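Local structure of mandelate racemase/muconate lactonizing enzyme (Roseovarius nubinhibens, 2QDD) at residues A[7-12]-A[37-42]; A[33-38]-A[51-56]; A[178-183]-A[211-216]; A[199-204]-A[217-222]. The protein is of unknown function but, as a magnesium-dependent member of the enolase superfamily, probably abstracts a proton from a carboxylate substrate to form an enolate intermediate. One frame throughout, in Å; residues are numbered along the deposited sequence. Where two conformers were deposited one is given.

Overall arrangement
Contacts 1 and 2 belong to one antiparallel sheet and share strand 29-42: contact 1 pairs it with strand 5-22, contact 2 with strand 47-52. Both are mostly buried, but contact 1 is a regular ladder with a mixed polar and aromatic face, whereas contact 2 frays at one end into a loop where waters bridge the segments. Contacts 3 and 4 lie in the barrel domain, their centres about 13 Å apart and their segments adjoining in sequence. Contact 4 is buried and carries a magnesium ligand; contact 3 is partly exposed, with a charged, more exposed pair beside a small apolar patch. Contact 2 is the sheet contact nearer the barrel, its nearest atoms about 8 Å from contact 4.

Contact 1: A[7-12]-A[37-42]; sequences RLTVFH and YLRIDT
The guanidinium of R39 meets the rim of the F11 ring on one face, CZ standing 4.0 Å above the plane of R39, with ring and guanidinium 84° apart. At its in-plane edge lies a water, and the F11 ring has Y37 O at its own edge. A bend at chi3 (71°) carries the group over T9, where R39 NH2 gives T9 OG1 a bent bond of 3.2 Å. The water bonds T9 OG1 and D41 OD1, and R39 NE forms a salt bridge to D41 OD1 at 3.4 Å; D41 OD2 turns to T47. An alanine in place of R39 would probably cost T9 OG1 its N-H donor, D41 OD1 its charge partner and the F11 rim its neighbour. The backbone bonds beneath are nearly straight: R39 N donates to T9 O at 2.8 Å, and T9 N returns a bond to R39 O. Branched aliphatics suit the other face, where L8 CD2 touches I40 CG1 at 3.6 Å and L38 CD1 reaches V10 CG2, all facing helices 64-78 and 101-119. A face mixing polar and aromatic side chains and an aliphatic one under helices fit a hairpin of the alpha+beta capping domain of the enolase superfamily.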
# COMPACT_ATOMS: atom_id res chain seq x y z
N ARG A 7 -32.91 13.14 39.43
CA ARG A 7 -32.24 12.29 40.41
C ARG A 7 -31.54 11.12 39.71
O ARG A 7 -32.10 10.50 38.81
CB ARG A 7 -33.26 11.76 41.41
CG ARG A 7 -32.77 11.66 42.86
CD ARG A 7 -33.82 12.15 43.86
NE ARG A 7 -35.19 11.93 43.40
CZ ARG A 7 -36.10 12.89 43.21
NH1 ARG A 7 -37.31 12.57 42.79
NH2 ARG A 7 -35.80 14.16 43.45
N LEU A 8 -30.32 10.82 40.15
CA LEU A 8 -29.66 9.56 39.80
C LEU A 8 -29.41 8.74 41.05
O LEU A 8 -28.82 9.22 42.01
CB LEU A 8 -28.35 9.82 39.06
CG LEU A 8 -28.36 10.84 37.91
CD1 LEU A 8 -26.96 11.22 37.54
CD2 LEU A 8 -29.08 10.30 36.71
N THR A 9 -29.87 7.49 41.04
CA THR A 9 -29.71 6.61 42.18
C THR A 9 -28.98 5.34 41.77
O THR A 9 -29.34 4.68 40.80
CB THR A 9 -31.08 6.24 42.82
OG1 THR A 9 -31.87 7.43 42.97
CG2 THR A 9 -30.89 5.60 44.19
N VAL A 10 -27.95 5.01 42.54
CA VAL A 10 -27.03 3.93 42.23
C VAL A 10 -27.25 2.79 43.23
O VAL A 10 -27.31 3.03 44.44
CB VAL A 10 -25.56 4.44 42.29
CG1 VAL A 10 -24.57 3.33 41.98
CG2 VAL A 10 -25.36 5.60 41.34
N PHE A 11 -27.40 1.57 42.72
CA PHE A 11 -27.54 0.38 43.55
C PHE A 11 -26.39 -0.56 43.24
O PHE A 11 -25.84 -0.53 42.14
CB PHE A 11 -28.87 -0.33 43.25
CG PHE A 11 -30.09 0.49 43.57
CD1 PHE A 11 -30.73 0.35 44.79
CD2 PHE A 11 -30.59 1.40 42.65
CE1 PHE A 11 -31.86 1.11 45.09
CE2 PHE A 11 -31.72 2.17 42.94
CZ PHE A 11 -32.35 2.02 44.16
N HIS A 12 -26.03 -1.40 44.20
CA HIS A 12 -24.99 -2.40 44.00
C HIS A 12 -25.51 -3.81 44.28
O HIS A 12 -26.14 -4.06 45.31
CB HIS A 12 -23.74 -2.07 44.84
CG HIS A 12 -22.81 -3.23 45.04
ND1 HIS A 12 -22.56 -3.77 46.28
CD2 HIS A 12 -22.09 -3.96 44.16
CE1 HIS A 12 -21.72 -4.78 46.15
NE2 HIS A 12 -21.42 -4.92 44.87
N TYR A 37 -26.86 -1.28 39.21
CA TYR A 37 -28.12 -0.73 38.68
C TYR A 37 -28.15 0.78 38.86
O TYR A 37 -27.78 1.30 39.91
CB TYR A 37 -29.33 -1.34 39.38
CG TYR A 37 -29.84 -2.65 38.81
CD1 TYR A 37 -31.19 -2.98 38.90
CD2 TYR A 37 -28.98 -3.57 38.21
CE1 TYR A 37 -31.68 -4.18 38.40
CE2 TYR A 37 -29.45 -4.78 37.70
CZ TYR A 37 -30.80 -5.07 37.80
OH TYR A 37 -31.28 -6.26 37.30
N LEU A 38 -28.61 1.48 37.83
CA LEU A 38 -28.79 2.92 37.90
C LEU A 38 -30.24 3.28 37.61
O LEU A 38 -30.82 2.78 36.64
CB LEU A 38 -27.83 3.61 36.93
CG LEU A 38 -28.00 5.12 36.72
CD1 LEU A 38 -27.50 5.95 37.90
CD2 LEU A 38 -27.28 5.51 35.46
N ARG A 39 -30.81 4.12 38.46
CA ARG A 39 -32.16 4.66 38.24
C ARG A 39 -32.04 6.14 37.93
O ARG A 39 -31.43 6.88 38.69
CB ARG A 39 -33.03 4.45 39.49
CG ARG A 39 -34.40 5.12 39.40
CD ARG A 39 -35.26 4.87 40.62
NE ARG A 39 -34.78 5.60 41.80
CZ ARG A 39 -35.01 5.23 43.06
NH1 ARG A 39 -35.72 4.13 43.32
NH2 ARG A 39 -34.53 5.96 44.06
N ILE A 40 -32.63 6.55 36.81
CA ILE A 40 -32.70 7.96 36.45
C ILE A 40 -34.14 8.46 36.58
O ILE A 40 -35.04 7.99 35.87
CB ILE A 40 -32.19 8.23 35.00
CG1 ILE A 40 -30.76 7.71 34.82
CG2 ILE A 40 -32.30 9.71 34.67
CD1 ILE A 40 -30.05 8.25 33.58
N ASP A 41 -34.35 9.41 37.48
CA ASP A 41 -35.64 10.06 37.65
C ASP A 41 -35.67 11.38 36.90
O ASP A 41 -34.66 12.07 36.82
CB ASP A 41 -35.96 10.29 39.13
CG ASP A 41 -36.20 8.99 39.88
OD1 ASP A 41 -35.54 8.77 40.92
OD2 ASP A 41 -37.04 8.19 39.44
N THR A 42 -36.84 11.72 36.37
CA THR A 42 -37.05 13.01 35.73
C THR A 42 -38.12 13.81 36.48
O THR A 42 -38.80 13.28 37.36
CB THR A 42 -37.49 12.86 34.27
OG1 THR A 42 -38.72 12.14 34.21
CG2 THR A 42 -36.43 12.14 33.44
O HOH W 1 -32.94 8.28 40.80

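Contact 2: A[33-38]-A[51-56]; sequences LDSTYL and EGCPWG
Strands 29-42 and 47-52 form a beta hairpin of the N-terminal capping domain, and the contact covers the end where the second strand dissolves into a loop. Backbone bonding is confined to one hydrogen-bonded pair: T36 N donates to G52 O and G52 N to T36 O. Toward the loop the chains part and two waters bridge them, the first starting at the pair itself. It accepts from T36 OG1 and donates to D34 O and G52 O; the other accepts from D34 N and donates to P54 O, linking a strand N-H to a loop carbonyl that the parted backbones do not join directly.

The side-chain polar bond is buried. E51, extended with CG anti to the backbone N (chi1 -178°), brings OE2 to S35 OG, which donates at 2.8 Å from 26° above the carboxylate plane. E51 OE1 is taken by T299 OG1 and A302 N; the helix 300-311 begins there, so the carboxylate is likely to stay ionised. The same carboxylate touches Y37, E51 CD lying 3.5 Å from Y37 CE2, with OE2 in the plane at the ring edge. A leucine in place of E51 would probably leave the S35 hydroxyl and the A302 N-H without their acceptor. At the loop end W55 NE1 bonds Y21 OH.

Apolar packing closes the loop end. C53 SG rests 3.7 Å from L33 CB. The W55 side chain lies about 9 Å from that of E244, a magnesium-binding residue, though this chain holds no metal. L33 lies over one face of this indole, CD1 3.8 Å from W55 CZ3 and CD2 4.1 Å above the W55 plane, toward its rim.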
# COMPACT_ATOMS: atom_id res chain seq x y z
N LEU A 33 -20.37 -11.57 40.48
CA LEU A 33 -20.28 -10.37 39.67
C LEU A 33 -20.71 -9.14 40.46
O LEU A 33 -21.66 -9.19 41.24
CB LEU A 33 -21.12 -10.51 38.40
CG LEU A 33 -20.70 -11.54 37.35
CD1 LEU A 33 -21.60 -11.45 36.14
CD2 LEU A 33 -19.24 -11.40 36.93
N ASP A 34 -20.01 -8.03 40.24
CA ASP A 34 -20.33 -6.75 40.84
C ASP A 34 -21.14 -5.96 39.82
O ASP A 34 -20.59 -5.34 38.91
CB ASP A 34 -19.02 -6.02 41.21
CG ASP A 34 -19.23 -4.64 41.83
OD1 ASP A 34 -18.33 -4.21 42.58
OD2 ASP A 34 -20.25 -3.97 41.57
N SER A 35 -22.46 -6.01 39.98
CA SER A 35 -23.37 -5.30 39.10
C SER A 35 -23.78 -3.96 39.69
O SER A 35 -23.98 -3.83 40.89
CB SER A 35 -24.61 -6.14 38.82
OG SER A 35 -25.44 -5.51 37.86
N THR A 36 -23.91 -2.97 38.82
CA THR A 36 -24.47 -1.68 39.18
C THR A 36 -25.79 -1.51 38.45
O THR A 36 -25.84 -1.61 37.22
CB THR A 36 -23.50 -0.54 38.79
OG1 THR A 36 -22.24 -0.75 39.45
CG2 THR A 36 -24.05 0.81 39.19
N TYR A 37 -26.86 -1.28 39.21
CA TYR A 37 -28.12 -0.73 38.68
C TYR A 37 -28.15 0.78 38.86
O TYR A 37 -27.78 1.30 39.91
CB TYR A 37 -29.33 -1.34 39.38
CG TYR A 37 -29.84 -2.65 38.81
CD1 TYR A 37 -31.19 -2.98 38.90
CD2 TYR A 37 -28.98 -3.57 38.21
CE1 TYR A 37 -31.68 -4.18 38.40
CE2 TYR A 37 -29.45 -4.78 37.70
CZ TYR A 37 -30.80 -5.07 37.80
OH TYR A 37 -31.28 -6.26 37.30
N LEU A 38 -28.61 1.48 37.83
CA LEU A 38 -28.79 2.92 37.90
C LEU A 38 -30.24 3.28 37.61
O LEU A 38 -30.82 2.78 36.64
CB LEU A 38 -27.83 3.61 36.93
CG LEU A 38 -28.00 5.12 36.72
CD1 LEU A 38 -27.50 5.95 37.90
CD2 LEU A 38 -27.28 5.51 35.46
N GLU A 51 -28.19 -1.00 33.57
CA GLU A 51 -27.26 -1.90 34.27
C GLU A 51 -25.86 -1.87 33.65
O GLU A 51 -25.70 -1.99 32.44
CB GLU A 51 -27.79 -3.34 34.25
CG GLU A 51 -26.88 -4.32 35.02
CD GLU A 51 -27.39 -5.75 34.99
OE1 GLU A 51 -28.41 -6.01 34.32
OE2 GLU A 51 -26.76 -6.61 35.64
N GLY A 52 -24.85 -1.72 34.49
CA GLY A 52 -23.48 -2.02 34.10
C GLY A 52 -22.89 -3.13 34.94
O GLY A 52 -22.71 -2.98 36.15
N CYS A 53 -22.61 -4.26 34.31
CA CYS A 53 -21.99 -5.38 35.01
C CYS A 53 -20.81 -5.99 34.24
O CYS A 53 -21.00 -6.87 33.40
CB CYS A 53 -23.04 -6.43 35.36
SG CYS A 53 -22.38 -7.79 36.31
N PRO A 54 -19.58 -5.50 34.53
CA PRO A 54 -18.34 -6.07 33.98
C PRO A 54 -18.13 -7.52 34.37
O PRO A 54 -18.51 -7.93 35.47
CB PRO A 54 -17.26 -5.18 34.61
CG PRO A 54 -17.95 -3.90 34.93
CD PRO A 54 -19.31 -4.33 35.38
N TRP A 55 -17.52 -8.30 33.48
CA TRP A 55 -17.22 -9.71 33.78
C TRP A 55 -15.98 -9.84 34.67
O TRP A 55 -14.89 -10.18 34.20
CB TRP A 55 -17.07 -10.52 32.50
CG TRP A 55 -17.07 -12.00 32.74
CD1 TRP A 55 -15.98 -12.83 32.79
CD2 TRP A 55 -18.21 -12.84 32.97
NE1 TRP A 55 -16.37 -14.13 33.03
CE2 TRP A 55 -17.74 -14.16 33.15
CE3 TRP A 55 -19.59 -12.60 33.03
CZ2 TRP A 55 -18.60 -15.24 33.39
CZ3 TRP A 55 -20.45 -13.67 33.27
CH2 TRP A 55 -19.94 -14.97 33.45
N GLY A 56 -16.15 -9.57 35.96
CA GLY A 56 -15.02 -9.30 36.85
C GLY A 56 -14.29 -8.03 36.48
O GLY A 56 -14.84 -7.15 35.82
O HOH W 2 -20.83 -2.68 38.22
O HOH W 3 -18.35 -7.07 38.07

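Contact 3: A[178-183]-A[211-216]; sequences ARIEAI and NSVRAR
E181 OE1 is held by two hydrogen bonds and one looser charge contact. The backbone N-H of R214 donates to OE1 along a fairly straight path of 3.1 Å (163°), approaching from above the carboxylate plane, while a water donates to the same oxygen at 3.0 Å. The third partner is the R214 guanidinium, whose centre lies beneath E181 OE1, the oxygen standing 3.6 Å above that plane. No N-H points at it, so this long salt bridge works through charge alone. E181 OE2 takes a weak second share of the R214 N-H. A bend at chi2 (-82°) turns the glutamate off its helix toward the loop; a side chain of this length can span the gap.

On its way it runs antiparallel to V213, E181 CG lying 3.7 Å from V213 CG2. I180 fills the buried side, its CG2 reaching V213 CG2 at 3.7 Å and A215 CB at the same distance; the small alanine lets the helix come close. I180 also packs on F195, so I180 links helix 173-185 both to strand 192-196 and to the loop leading to strand 218-220, on the outer layer of the barrel.

The loop braces itself as well: R216 NH2 donates to V213 O at 2.9 Å and, less directly, to A215 O, while R216 NE reaches N211 O of a neighbouring subunit. Direction in this contact therefore comes from the backbone N-H of R214, while the R214 side chain adds a probably solvent-weakened attraction that would favour an ionised glutamate.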
# COMPACT_ATOMS: atom_id res chain seq x y z
N ALA A 178 -7.04 -31.43 18.26
CA ALA A 178 -7.92 -32.58 18.56
C ALA A 178 -9.31 -32.18 19.06
O ALA A 178 -10.28 -32.88 18.78
CB ALA A 178 -7.24 -33.51 19.56
N ARG A 179 -9.39 -31.06 19.78
CA ARG A 179 -10.67 -30.47 20.18
C ARG A 179 -11.47 -29.98 18.97
O ARG A 179 -12.64 -30.33 18.82
CB ARG A 179 -10.45 -29.30 21.14
CG ARG A 179 -10.33 -29.70 22.59
CD ARG A 179 -9.82 -28.53 23.41
NE ARG A 179 -9.13 -28.98 24.61
CZ ARG A 179 -8.28 -28.24 25.32
NH1 ARG A 179 -8.01 -26.99 24.95
NH2 ARG A 179 -7.70 -28.75 26.39
N ILE A 180 -10.84 -29.16 18.14
CA ILE A 180 -11.49 -28.57 16.98
C ILE A 180 -12.01 -29.65 16.03
O ILE A 180 -13.17 -29.60 15.61
CB ILE A 180 -10.56 -27.55 16.25
CG1 ILE A 180 -10.44 -26.25 17.06
CG2 ILE A 180 -11.08 -27.22 14.87
CD1 ILE A 180 -9.20 -25.44 16.73
N GLU A 181 -11.17 -30.64 15.72
CA GLU A 181 -11.53 -31.66 14.73
C GLU A 181 -12.61 -32.63 15.19
O GLU A 181 -13.37 -33.15 14.37
CB GLU A 181 -10.29 -32.42 14.23
CG GLU A 181 -9.29 -31.56 13.46
CD GLU A 181 -9.64 -31.37 11.98
OE1 GLU A 181 -8.78 -31.69 11.13
OE2 GLU A 181 -10.74 -30.87 11.67
N ALA A 182 -12.68 -32.88 16.50
CA ALA A 182 -13.75 -33.71 17.06
C ALA A 182 -15.09 -32.99 17.09
O ALA A 182 -16.10 -33.54 16.65
CB ALA A 182 -13.38 -34.20 18.46
N ILE A 183 -15.08 -31.75 17.58
CA ILE A 183 -16.29 -30.94 17.76
C ILE A 183 -16.95 -30.58 16.43
O ILE A 183 -18.18 -30.63 16.29
CB ILE A 183 -15.98 -29.67 18.61
CG1 ILE A 183 -15.79 -30.03 20.08
CG2 ILE A 183 -17.08 -28.63 18.48
CD1 ILE A 183 -15.21 -28.90 20.91
N ASN A 211 -3.99 -23.84 10.53
CA ASN A 211 -3.49 -24.47 9.31
C ASN A 211 -3.24 -25.97 9.42
O ASN A 211 -2.76 -26.60 8.48
CB ASN A 211 -2.26 -23.73 8.76
CG ASN A 211 -2.60 -22.33 8.26
OD1 ASN A 211 -3.74 -22.05 7.89
ND2 ASN A 211 -1.61 -21.45 8.23
N SER A 212 -3.56 -26.55 10.58
CA SER A 212 -3.48 -28.00 10.78
C SER A 212 -4.84 -28.69 10.69
O SER A 212 -4.94 -29.92 10.77
CB SER A 212 -2.85 -28.31 12.14
OG SER A 212 -1.57 -27.72 12.23
N VAL A 213 -5.88 -27.89 10.51
CA VAL A 213 -7.25 -28.25 10.84
C VAL A 213 -8.13 -28.13 9.58
O VAL A 213 -7.95 -27.21 8.79
CB VAL A 213 -7.74 -27.38 12.05
CG1 VAL A 213 -9.02 -26.62 11.77
CG2 VAL A 213 -7.82 -28.19 13.32
N ARG A 214 -9.03 -29.10 9.38
CA ARG A 214 -9.92 -29.08 8.22
C ARG A 214 -11.16 -28.22 8.44
O ARG A 214 -11.81 -27.79 7.48
CB ARG A 214 -10.35 -30.50 7.85
CG ARG A 214 -9.37 -31.24 6.95
CD ARG A 214 -9.87 -32.67 6.67
NE ARG A 214 -9.47 -33.60 7.72
CZ ARG A 214 -10.27 -34.03 8.71
NH1 ARG A 214 -11.53 -33.61 8.79
NH2 ARG A 214 -9.80 -34.88 9.61
N ALA A 215 -11.48 -27.97 9.70
CA ALA A 215 -12.65 -27.21 10.11
C ALA A 215 -12.60 -25.74 9.70
O ALA A 215 -11.59 -25.06 9.91
CB ALA A 215 -12.85 -27.31 11.60
N ARG A 216 -13.71 -25.26 9.13
CA ARG A 216 -13.82 -23.89 8.65
C ARG A 216 -14.88 -23.14 9.42
O ARG A 216 -15.51 -22.23 8.89
CB ARG A 216 -14.14 -23.86 7.15
CG ARG A 216 -13.10 -24.56 6.27
CD ARG A 216 -11.75 -23.89 6.39
NE ARG A 216 -10.74 -24.56 5.58
CZ ARG A 216 -9.68 -25.20 6.07
NH1 ARG A 216 -8.82 -25.78 5.26
NH2 ARG A 216 -9.50 -25.27 7.38
O HOH W 4 -6.24 -32.64 12.44

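Contact 4: A[199-204]-A[217-222]; sequences RAWTPA and DWIEQP
W201 and P222 cross at about a right angle: the six-membered part of the indole, through CE3, comes 3.7 Å from P222 CB. The rigid proline ring offers the large indole a compact aliphatic partner, and W201 CZ3 reaches on to I219 CG2 at a looser 4.4 Å. W201 CB lies 3.3 Å from P222 O. R199 and Q221 cross obliquely instead, and they meet by their stems, R199 CG being 3.6 Å from Q221 CG. Their flat ends, with planes 67° apart, go separate ways: R199 NH1 to Y59 O, Q221 OE1 to D243 N and Q221 NE2 to C223 O.

The segments belong to a beta-alpha-beta unit of the barrel, strand 192-196, helix 203-210 and strand 218-220. The 199-204 stretch leads from the first strand into the helix, and 217-222 carries the second strand out toward the C-terminal mouth of the barrel, where magnesium is bound. Two backbone bonds join them there: R199 N donates to Q221 O at 3.1 Å and W201 N to P222 O at 3.2 Å, both nearly along the C=O axis (171° at Q221 O).

E220, a magnesium-binding residue, does not touch 199-204. No metal is bound in this chain; E220 OE1 forms a salt bridge with K265, and OE2 lies beside the acidic D196 and D243, both also magnesium ligands. W201 is fixed in rotation by NE1 bonding D176 OD2, while the indole packs on A206 and V209 of helix 203-210.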
# COMPACT_ATOMS: atom_id res chain seq x y z
N ARG A 199 -8.51 -14.77 23.35
CA ARG A 199 -7.19 -14.12 23.34
C ARG A 199 -6.01 -14.97 23.84
O ARG A 199 -4.92 -14.45 24.08
CB ARG A 199 -7.22 -12.75 24.03
CG ARG A 199 -8.28 -11.81 23.50
CD ARG A 199 -8.39 -10.56 24.35
NE ARG A 199 -9.20 -10.81 25.54
CZ ARG A 199 -9.53 -9.89 26.44
NH1 ARG A 199 -10.27 -10.23 27.49
NH2 ARG A 199 -9.13 -8.63 26.30
N ALA A 200 -6.23 -16.28 23.98
CA ALA A 200 -5.24 -17.17 24.59
C ALA A 200 -4.10 -17.58 23.65
O ALA A 200 -3.11 -18.15 24.11
CB ALA A 200 -5.93 -18.40 25.17
N TRP A 201 -4.23 -17.30 22.36
CA TRP A 201 -3.18 -17.59 21.40
C TRP A 201 -2.26 -16.40 21.13
O TRP A 201 -2.67 -15.24 21.24
CB TRP A 201 -3.78 -18.10 20.09
CG TRP A 201 -4.38 -19.47 20.19
CD1 TRP A 201 -4.14 -20.41 21.15
CD2 TRP A 201 -5.31 -20.06 19.27
NE1 TRP A 201 -4.87 -21.55 20.90
CE2 TRP A 201 -5.60 -21.36 19.75
CE3 TRP A 201 -5.95 -19.62 18.10
CZ2 TRP A 201 -6.49 -22.22 19.10
CZ3 TRP A 201 -6.82 -20.48 17.45
CH2 TRP A 201 -7.09 -21.76 17.96
N THR A 202 -1.00 -16.69 20.82
CA THR A 202 -0.15 -15.77 20.06
C THR A 202 -0.36 -16.06 18.57
O THR A 202 -0.90 -17.13 18.24
CB THR A 202 1.34 -15.95 20.44
OG1 THR A 202 1.67 -17.35 20.44
CG2 THR A 202 1.64 -15.33 21.81
N PRO A 203 0.01 -15.12 17.67
CA PRO A 203 -0.10 -15.39 16.23
C PRO A 203 0.50 -16.72 15.76
O PRO A 203 -0.10 -17.38 14.92
CB PRO A 203 0.64 -14.21 15.59
CG PRO A 203 0.45 -13.11 16.55
CD PRO A 203 0.51 -13.75 17.92
N ALA A 204 1.64 -17.10 16.33
CA ALA A 204 2.33 -18.35 16.00
C ALA A 204 1.50 -19.60 16.25
O ALA A 204 1.43 -20.50 15.41
CB ALA A 204 3.62 -18.44 16.77
N ASP A 217 -15.08 -23.51 10.68
CA ASP A 217 -15.98 -22.79 11.57
C ASP A 217 -15.39 -21.46 12.01
O ASP A 217 -14.17 -21.27 11.95
CB ASP A 217 -16.30 -23.65 12.80
CG ASP A 217 -16.72 -25.05 12.42
OD1 ASP A 217 -15.85 -25.94 12.38
OD2 ASP A 217 -17.92 -25.26 12.14
N TRP A 218 -16.27 -20.54 12.43
CA TRP A 218 -15.90 -19.28 13.09
C TRP A 218 -14.81 -19.44 14.14
O TRP A 218 -14.85 -20.35 14.97
CB TRP A 218 -17.12 -18.68 13.79
CG TRP A 218 -18.04 -17.89 12.91
CD1 TRP A 218 -19.31 -18.24 12.54
CD2 TRP A 218 -17.80 -16.59 12.35
NE1 TRP A 218 -19.86 -17.25 11.76
CE2 TRP A 218 -18.96 -16.23 11.64
CE3 TRP A 218 -16.71 -15.71 12.38
CZ2 TRP A 218 -19.07 -15.02 10.96
CZ3 TRP A 218 -16.82 -14.50 11.70
CH2 TRP A 218 -17.98 -14.17 10.99
N ILE A 219 -13.83 -18.54 14.10
CA ILE A 219 -12.85 -18.40 15.17
C ILE A 219 -13.01 -17.03 15.80
O ILE A 219 -12.87 -16.01 15.13
CB ILE A 219 -11.39 -18.56 14.66
CG1 ILE A 219 -11.21 -19.88 13.88
CG2 ILE A 219 -10.39 -18.46 15.82
CD1 ILE A 219 -11.60 -21.15 14.64
N GLU A 220 -13.32 -17.02 17.10
CA GLU A 220 -13.55 -15.77 17.81
C GLU A 220 -12.28 -15.32 18.49
O GLU A 220 -11.69 -16.06 19.29
CB GLU A 220 -14.70 -15.92 18.81
CG GLU A 220 -15.19 -14.60 19.40
CD GLU A 220 -16.12 -14.79 20.59
OE1 GLU A 220 -16.93 -15.75 20.58
OE2 GLU A 220 -16.04 -13.98 21.54
N GLN A 221 -11.85 -14.10 18.13
CA GLN A 221 -10.76 -13.36 18.77
C GLN A 221 -9.57 -14.21 19.23
O GLN A 221 -9.39 -14.44 20.44
CB GLN A 221 -11.30 -12.43 19.87
CG GLN A 221 -10.28 -11.46 20.47
CD GLN A 221 -10.22 -10.13 19.78
OE1 GLN A 221 -11.25 -9.51 19.51
NE2 GLN A 221 -9.01 -9.65 19.52
N PRO A 222 -8.76 -14.72 18.27
CA PRO A 222 -7.71 -15.65 18.66
C PRO A 222 -6.58 -15.00 19.47
O PRO A 222 -5.99 -15.64 20.34
CB PRO A 222 -7.20 -16.20 17.31
CG PRO A 222 -7.55 -15.15 16.32
CD PRO A 222 -8.79 -14.46 16.82